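Local coordinates for host-nuclease inhibitor protein Gam, putative (Desulfovibrio vulgaris, PDB 2P2U) that probably binds double-stranded DNA, as Gam of bacteriophage Mu does in shielding DNA ends from nucleases, at residues Glu129-Lys133 with Glu134-Gly138; Ser105-Lys109 with Asp110-Glu114. One frame throughout, in Å; residues are numbered along the deposited sequence.

Contact 1 of 2, residues Glu129-Lys133 with Glu134-Gly138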
ATOM      1  N   GLU A 129      -8.396  -8.024  15.069  1.00 51.76           N
ATOM      2  CA  GLU A 129      -8.402  -7.314  16.340  1.00 52.59           C
ATOM      3  C   GLU A 129      -7.057  -6.710  16.612  1.00 52.12           C
ATOM      4  O   GLU A 129      -6.036  -7.206  16.200  1.00 52.61           O
ATOM      5  CB  GLU A 129      -8.842  -8.252  17.475  1.00 52.43           C
ATOM      6  CG  GLU A 129     -10.362  -8.361  17.579  1.00 55.64           C
ATOM      7  CD  GLU A 129     -10.904  -9.446  18.529  1.00 57.17           C
ATOM      8  OE1 GLU A 129     -10.615 -10.631  18.247  1.00 64.55           O
ATOM      9  OE2 GLU A 129     -11.682  -9.142  19.499  1.00 60.32           O
ATOM     10  N   ASP A 130      -7.014  -5.618  17.332  1.00 53.44           N
ATOM     11  CA  ASP A 130      -5.740  -5.007  17.550  1.00 53.63           C
ATOM     12  C   ASP A 130      -5.710  -4.269  18.818  1.00 52.56           C
ATOM     13  O   ASP A 130      -6.723  -3.792  19.231  1.00 52.82           O
ATOM     14  CB  ASP A 130      -5.520  -4.022  16.470  1.00 55.23           C
ATOM     15  CG  ASP A 130      -4.187  -4.135  15.922  1.00 60.08           C
ATOM     16  OD1 ASP A 130      -3.910  -5.323  15.539  1.00 65.18           O
ATOM     17  OD2 ASP A 130      -3.452  -3.078  15.901  1.00 61.35           O
ATOM     18  N   VAL A 131      -4.532  -4.100  19.391  1.00 51.98           N
ATOM     19  CA  VAL A 131      -4.425  -3.492  20.695  1.00 51.47           C
ATOM     20  C   VAL A 131      -4.413  -2.043  20.486  1.00 52.02           C
ATOM     21  O   VAL A 131      -3.724  -1.573  19.682  1.00 52.80           O
ATOM     22  CB  VAL A 131      -3.130  -3.881  21.402  1.00 51.10           C
ATOM     23  CG1 VAL A 131      -3.014  -3.213  22.743  1.00 47.61           C
ATOM     24  CG2 VAL A 131      -3.070  -5.385  21.532  1.00 51.70           C
ATOM     25  N   ASN A 132      -5.178  -1.345  21.266  1.00 54.13           N
ATOM     26  CA  ASN A 132      -5.294   0.078  21.210  1.00 56.56           C
ATOM     27  C   ASN A 132      -4.198   0.737  22.034  1.00 57.97           C
ATOM     28  O   ASN A 132      -4.365   0.947  23.246  1.00 57.42           O
ATOM     29  CB  ASN A 132      -6.666   0.395  21.828  1.00 56.67           C
ATOM     30  CG  ASN A 132      -7.104   1.820  21.610  1.00 58.84           C
ATOM     31  OD1 ASN A 132      -6.401   2.650  21.020  1.00 58.18           O
ATOM     32  ND2 ASN A 132      -8.302   2.120  22.104  1.00 63.43           N
ATOM     33  N   LYS A 133      -3.087   1.100  21.414  1.00 60.85           N
ATOM     34  CA  LYS A 133      -1.995   1.635  22.237  1.00 64.13           C
ATOM     35  C   LYS A 133      -2.254   2.995  22.863  1.00 64.65           C
ATOM     36  O   LYS A 133      -1.504   3.450  23.713  1.00 65.57           O
ATOM     37  CB  LYS A 133      -0.570   1.445  21.646  1.00 65.10           C
ATOM     38  CG  LYS A 133      -0.160   2.156  20.299  1.00 67.72           C
ATOM     39  CD  LYS A 133       1.071   1.418  19.593  1.00 66.84           C
ATOM     40  CE  LYS A 133       2.032   2.365  18.844  1.00 70.47           C
ATOM     41  NZ  LYS A 133       1.395   3.484  18.038  1.00 75.17           N
ATOM     42  N   GLU A 134      -3.390   3.590  22.552  1.00 66.35           N
ATOM     43  CA  GLU A 134      -3.700   4.894  23.119  1.00 67.77           C
ATOM     44  C   GLU A 134      -4.539   4.924  24.347  1.00 68.05           C
ATOM     45  O   GLU A 134      -4.410   5.865  25.110  1.00 69.91           O
ATOM     46  CB  GLU A 134      -4.272   5.816  22.064  1.00 68.03           C
ATOM     47  CG  GLU A 134      -3.292   5.887  20.905  1.00 71.98           C
ATOM     48  CD  GLU A 134      -3.873   6.513  19.694  1.00 76.91           C
ATOM     49  OE1 GLU A 134      -5.052   6.164  19.346  1.00 79.24           O
ATOM     50  OE2 GLU A 134      -3.146   7.360  19.113  1.00 76.53           O
ATOM     51  N   ALA A 135      -5.415   3.950  24.562  1.00 68.09           N
ATOM     52  CA  ALA A 135      -6.009   3.834  25.894  1.00 67.78           C
ATOM     53  C   ALA A 135      -4.920   3.323  26.831  1.00 67.94           C
ATOM     54  O   ALA A 135      -4.970   3.547  28.022  1.00 67.93           O
ATOM     55  CB  ALA A 135      -7.151   2.905  25.887  1.00 67.99           C
HETATM   56  N   MSE A 136      -3.917   2.660  26.263  1.00 68.23           N
HETATM   57  CA  MSE A 136      -2.844   2.078  27.047  1.00 68.60           C
HETATM   58  C   MSE A 136      -2.082   3.202  27.751  1.00 69.43           C
HETATM   59  O   MSE A 136      -2.114   3.301  28.988  1.00 69.58           O
HETATM   60  CB  MSE A 136      -1.911   1.178  26.195  1.00 68.54           C
HETATM   61  CG  MSE A 136      -2.486  -0.199  25.749  1.00 65.89           C
HETATM   62 SE   MSE A 136      -3.681  -1.059  27.054  1.00 67.74          SE
HETATM   63  CE  MSE A 136      -4.201  -2.573  26.033  1.00 71.61           C
ATOM     64  N   GLN A 137      -1.464   4.082  26.959  1.00 69.76           N
ATOM     65  CA  GLN A 137      -0.755   5.292  27.474  1.00 69.62           C
ATOM     66  C   GLN A 137      -1.196   5.900  28.799  1.00 67.03           C
ATOM     67  O   GLN A 137      -0.358   6.249  29.587  1.00 67.22           O
ATOM     68  CB  GLN A 137      -0.681   6.383  26.405  1.00 70.28           C
ATOM     69  CG  GLN A 137       0.459   6.177  25.375  1.00 72.59           C
ATOM     70  CD  GLN A 137       0.379   7.151  24.190  1.00 73.25           C
ATOM     71  OE1 GLN A 137       0.631   6.753  23.047  1.00 77.77           O
ATOM     72  NE2 GLN A 137       0.010   8.424  24.456  1.00 76.17           N
ATOM     73  N   GLY A 138      -2.480   6.008  29.080  1.00 65.40           N
ATOM     74  CA  GLY A 138      -2.889   6.555  30.394  1.00 63.19           C
ATOM     75  C   GLY A 138      -3.021   5.544  31.539  1.00 61.78           C
ATOM     76  O   GLY A 138      -3.475   5.892  32.636  1.00 61.73           O
TER

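Contact 2 of 2, residues Ser105-Lys109 with Asp110-Glu114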
ATOM      1  N   SER A 105     -30.327  -3.577  -1.949  1.00 52.77           N
ATOM      2  CA  SER A 105     -30.365  -2.144  -2.270  1.00 53.28           C
ATOM      3  C   SER A 105     -30.168  -1.218  -1.065  1.00 52.59           C
ATOM      4  O   SER A 105     -29.298  -0.341  -1.137  1.00 53.22           O
ATOM      5  CB  SER A 105     -31.565  -1.712  -3.130  1.00 53.88           C
ATOM      6  OG  SER A 105     -32.741  -2.520  -2.858  1.00 57.28           O
ATOM      7  N   LYS A 106     -30.919  -1.320   0.033  1.00 50.14           N
ATOM      8  CA  LYS A 106     -30.640  -0.200   0.933  1.00 48.91           C
ATOM      9  C   LYS A 106     -29.847  -0.593   2.152  1.00 48.21           C
ATOM     10  O   LYS A 106     -29.981   0.053   3.195  1.00 48.70           O
ATOM     11  CB  LYS A 106     -31.901   0.551   1.316  1.00 49.73           C
ATOM     12  CG  LYS A 106     -32.933   0.686   0.186  1.00 50.91           C
ATOM     13  CD  LYS A 106     -34.309   0.915   0.737  1.00 50.77           C
ATOM     14  CE  LYS A 106     -35.305  -0.046   0.098  1.00 55.82           C
ATOM     15  NZ  LYS A 106     -36.668   0.349   0.548  1.00 56.92           N
ATOM     16  N   ILE A 107     -29.019  -1.637   2.008  1.00 45.74           N
ATOM     17  CA  ILE A 107     -28.409  -2.325   3.109  1.00 43.01           C
ATOM     18  C   ILE A 107     -26.876  -2.207   3.087  1.00 42.29           C
ATOM     19  O   ILE A 107     -26.220  -2.750   2.246  1.00 42.39           O
ATOM     20  CB  ILE A 107     -28.712  -3.841   3.024  1.00 43.13           C
ATOM     21  CG1 ILE A 107     -30.182  -4.146   2.684  1.00 40.86           C
ATOM     22  CG2 ILE A 107     -28.188  -4.611   4.271  1.00 41.99           C
ATOM     23  CD1 ILE A 107     -31.158  -4.092   3.757  1.00 35.19           C
ATOM     24  N   THR A 108     -26.291  -1.570   4.064  1.00 41.07           N
ATOM     25  CA  THR A 108     -24.868  -1.431   4.072  1.00 40.15           C
ATOM     26  C   THR A 108     -24.243  -2.699   4.509  1.00 41.69           C
ATOM     27  O   THR A 108     -24.862  -3.493   5.138  1.00 42.33           O
ATOM     28  CB  THR A 108     -24.445  -0.408   5.109  1.00 39.32           C
ATOM     29  OG1 THR A 108     -24.994  -0.831   6.377  1.00 42.33           O
ATOM     30  CG2 THR A 108     -24.917   0.952   4.758  1.00 30.16           C
ATOM     31  N   LYS A 109     -22.953  -2.841   4.246  1.00 44.40           N
ATOM     32  CA  LYS A 109     -22.184  -4.016   4.678  1.00 45.91           C
ATOM     33  C   LYS A 109     -22.101  -4.148   6.216  1.00 44.20           C
ATOM     34  O   LYS A 109     -22.040  -5.251   6.746  1.00 45.36           O
ATOM     35  CB  LYS A 109     -20.814  -4.009   3.962  1.00 46.39           C
ATOM     36  CG  LYS A 109     -19.647  -4.631   4.718  1.00 50.06           C
ATOM     37  CD  LYS A 109     -18.485  -4.928   3.758  1.00 51.08           C
ATOM     38  CE  LYS A 109     -17.472  -6.009   4.290  1.00 51.58           C
ATOM     39  NZ  LYS A 109     -16.347  -6.012   3.260  1.00 54.95           N
ATOM     40  N   ASP A 110     -22.126  -3.055   6.953  1.00 43.08           N
ATOM     41  CA  ASP A 110     -22.229  -3.157   8.408  1.00 42.31           C
ATOM     42  C   ASP A 110     -23.627  -3.676   8.864  1.00 42.31           C
ATOM     43  O   ASP A 110     -23.745  -4.257   9.960  1.00 42.31           O
ATOM     44  CB  ASP A 110     -22.055  -1.810   9.045  1.00 42.96           C
ATOM     45  CG  ASP A 110     -20.612  -1.365   9.244  1.00 47.12           C
ATOM     46  OD1 ASP A 110     -19.628  -2.155   9.102  1.00 53.10           O
ATOM     47  OD2 ASP A 110     -20.498  -0.160   9.613  1.00 50.14           O
HETATM   48  N   MSE A 111     -24.698  -3.452   8.093  1.00 41.05           N
HETATM   49  CA  MSE A 111     -25.966  -4.021   8.531  1.00 41.46           C
HETATM   50  C   MSE A 111     -26.020  -5.530   8.285  1.00 37.89           C
HETATM   51  O   MSE A 111     -26.617  -6.281   9.068  1.00 37.08           O
HETATM   52  CB  MSE A 111     -27.145  -3.287   7.950  1.00 40.50           C
HETATM   53  CG  MSE A 111     -27.107  -1.778   8.210  1.00 45.67           C
HETATM   54 SE   MSE A 111     -28.270  -0.775   6.902  1.00 53.56          SE
HETATM   55  CE  MSE A 111     -29.822  -2.034   6.985  1.00 47.63           C
ATOM     56  N   THR A 112     -25.367  -5.981   7.226  1.00 35.93           N
ATOM     57  CA  THR A 112     -25.203  -7.406   6.975  1.00 34.51           C
ATOM     58  C   THR A 112     -24.404  -8.100   8.079  1.00 34.60           C
ATOM     59  O   THR A 112     -24.780  -9.221   8.546  1.00 32.89           O
ATOM     60  CB  THR A 112     -24.562  -7.582   5.664  1.00 34.24           C
ATOM     61  OG1 THR A 112     -25.542  -7.201   4.692  1.00 38.13           O
ATOM     62  CG2 THR A 112     -24.107  -9.001   5.378  1.00 31.56           C
ATOM     63  N   LEU A 113     -23.320  -7.456   8.537  1.00 34.16           N
ATOM     64  CA  LEU A 113     -22.600  -7.997   9.716  1.00 34.29           C
ATOM     65  C   LEU A 113     -23.464  -8.160  10.968  1.00 33.59           C
ATOM     66  O   LEU A 113     -23.310  -9.122  11.688  1.00 33.69           O
ATOM     67  CB  LEU A 113     -21.428  -7.093  10.094  1.00 33.77           C
ATOM     68  CG  LEU A 113     -20.398  -7.260   8.991  1.00 36.27           C
ATOM     69  CD1 LEU A 113     -19.250  -6.276   9.061  1.00 32.72           C
ATOM     70  CD2 LEU A 113     -19.859  -8.703   9.013  1.00 38.73           C
ATOM     71  N   GLU A 114     -24.290  -7.168  11.265  1.00 32.88           N
ATOM     72  CA  GLU A 114     -24.969  -7.179  12.515  1.00 32.76           C
ATOM     73  C   GLU A 114     -26.003  -8.248  12.351  1.00 32.58           C
ATOM     74  O   GLU A 114     -26.315  -8.999  13.277  1.00 32.91           O
ATOM     75  CB  GLU A 114     -25.520  -5.791  12.874  1.00 32.58           C
ATOM     76  CG  GLU A 114     -26.275  -5.699  14.211  1.00 38.81           C
ATOM     77  CD  GLU A 114     -25.620  -6.481  15.398  1.00 45.64           C
ATOM     78  OE1 GLU A 114     -26.370  -7.132  16.187  1.00 40.44           O
ATOM     79  OE2 GLU A 114     -24.362  -6.455  15.507  1.00 51.35           O
TER

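Contact 1 of 2, residues Glu129-Lys133 with Glu134-Gly138
Val131 carries CG1 anti to its own main-chain nitrogen (chi1 179°), while selenomethionine Met136 folds back at chi2 (-35°), and the two settings bring a methyl of each residue together. CG1 of Val131 and CE of Met136 lie 3.6 Å apart, the side chains crossing at about a right angle. Nearer its root the same Met136 chain lies over the main chain of the turn, with CG against the carbonyl oxygen of Asn132 and CB against that of Lys133. This is the junction where strand 125-131 gives way to the short helix 133-136, with Asn132 as the N-cap residue. The helix is a single turn. Asn132 O receives weak hydrogen bonds from Ala135 N at 3.4 Å and from Met136 N at 3.5 Å, both bent. Lys133 O takes another weak one from Gln137 N at 3.3 Å, this one nearly straight (177°). The Asn132 amide passes beside the turn, ND2 4.0 Å from Ala135 CB, but its hydrogen bond goes to Glu123 O of the second subunit. That subunit also lays its Leu116 against Met136, and its Arg117 forms a salt bridge with Glu129 at the strand end of the segment.

Contact 2 of 2, residues Ser105-Lys109 with Asp110-Glu114
Thr108 meets selenomethionine Met111 through main chain and side chain together, and hydrogen bonds dominate the contact. Thr108 OG1 sits between its own backbone nitrogen and carbonyl carbon (chi1 56°), a setting that turns the hydroxyl oxygen toward the opening turn of helix 109-118, where it accepts from Met111 N at 3.1 Å. Thr108 O takes two further bonds: Met111 N approaches at 3.0 Å from well above the carbonyl plane, whereas Thr112 N, at 3.3 Å, lies in that plane. Met111 N is thus shared between two oxygens of one residue. The i to i+4 pattern begun by Thr112 N continues with Leu113 N, which donates to Lys109 O at 3.1 Å with a fairly straight N-H (163°).

Apolar contacts are looser. Ile107 CG2 rests 4.0 Å from Met111 CB, and the bend of the Met111 chain at chi3 brings CE to 4.1 Å from Ile107 CD1. The two side chains cross at about a right angle.

Polar ends on this turn reach farther afield. Thr112 OG1, with the Ile107 CG2 methyl lying beside it at 3.7 Å, is hydrogen-bonded to Gln103 of the same chain and to the carbonyl oxygen of Val147 of the second subunit, which puts that hydroxyl at the subunit interface. Lys109 carries its extended chain to a salt bridge with Asp130 of the second subunit, whose Val131 packs on Lys109 and Leu113. Within the chain, the loop that follows strand 91-103 enters helix 109-118 through a threonine N-cap, its hydroxyl accepting from the amide three residues ahead, the classic way of closing the amino end of a helix.

Overall arrangement
Along the chain contact 2 comes first, at the start of helix 109-118, and contact 1 follows, where strand 125-131 passes into helix 133-136; helix 109-118 and strand 125-131 are consecutive elements. Within one chain the centres are 28 Å apart and the nearest atoms about 12 Å, so neither contact touches the other. The dimer brings the two regions together, since the strand end of contact 1 in one copy meets the helix start of contact 2 in the other. Glu129 and Asp130 of contact 1 also pair in an antiparallel ladder with a strand of the second subunit, so both contacts lie against the partner copy.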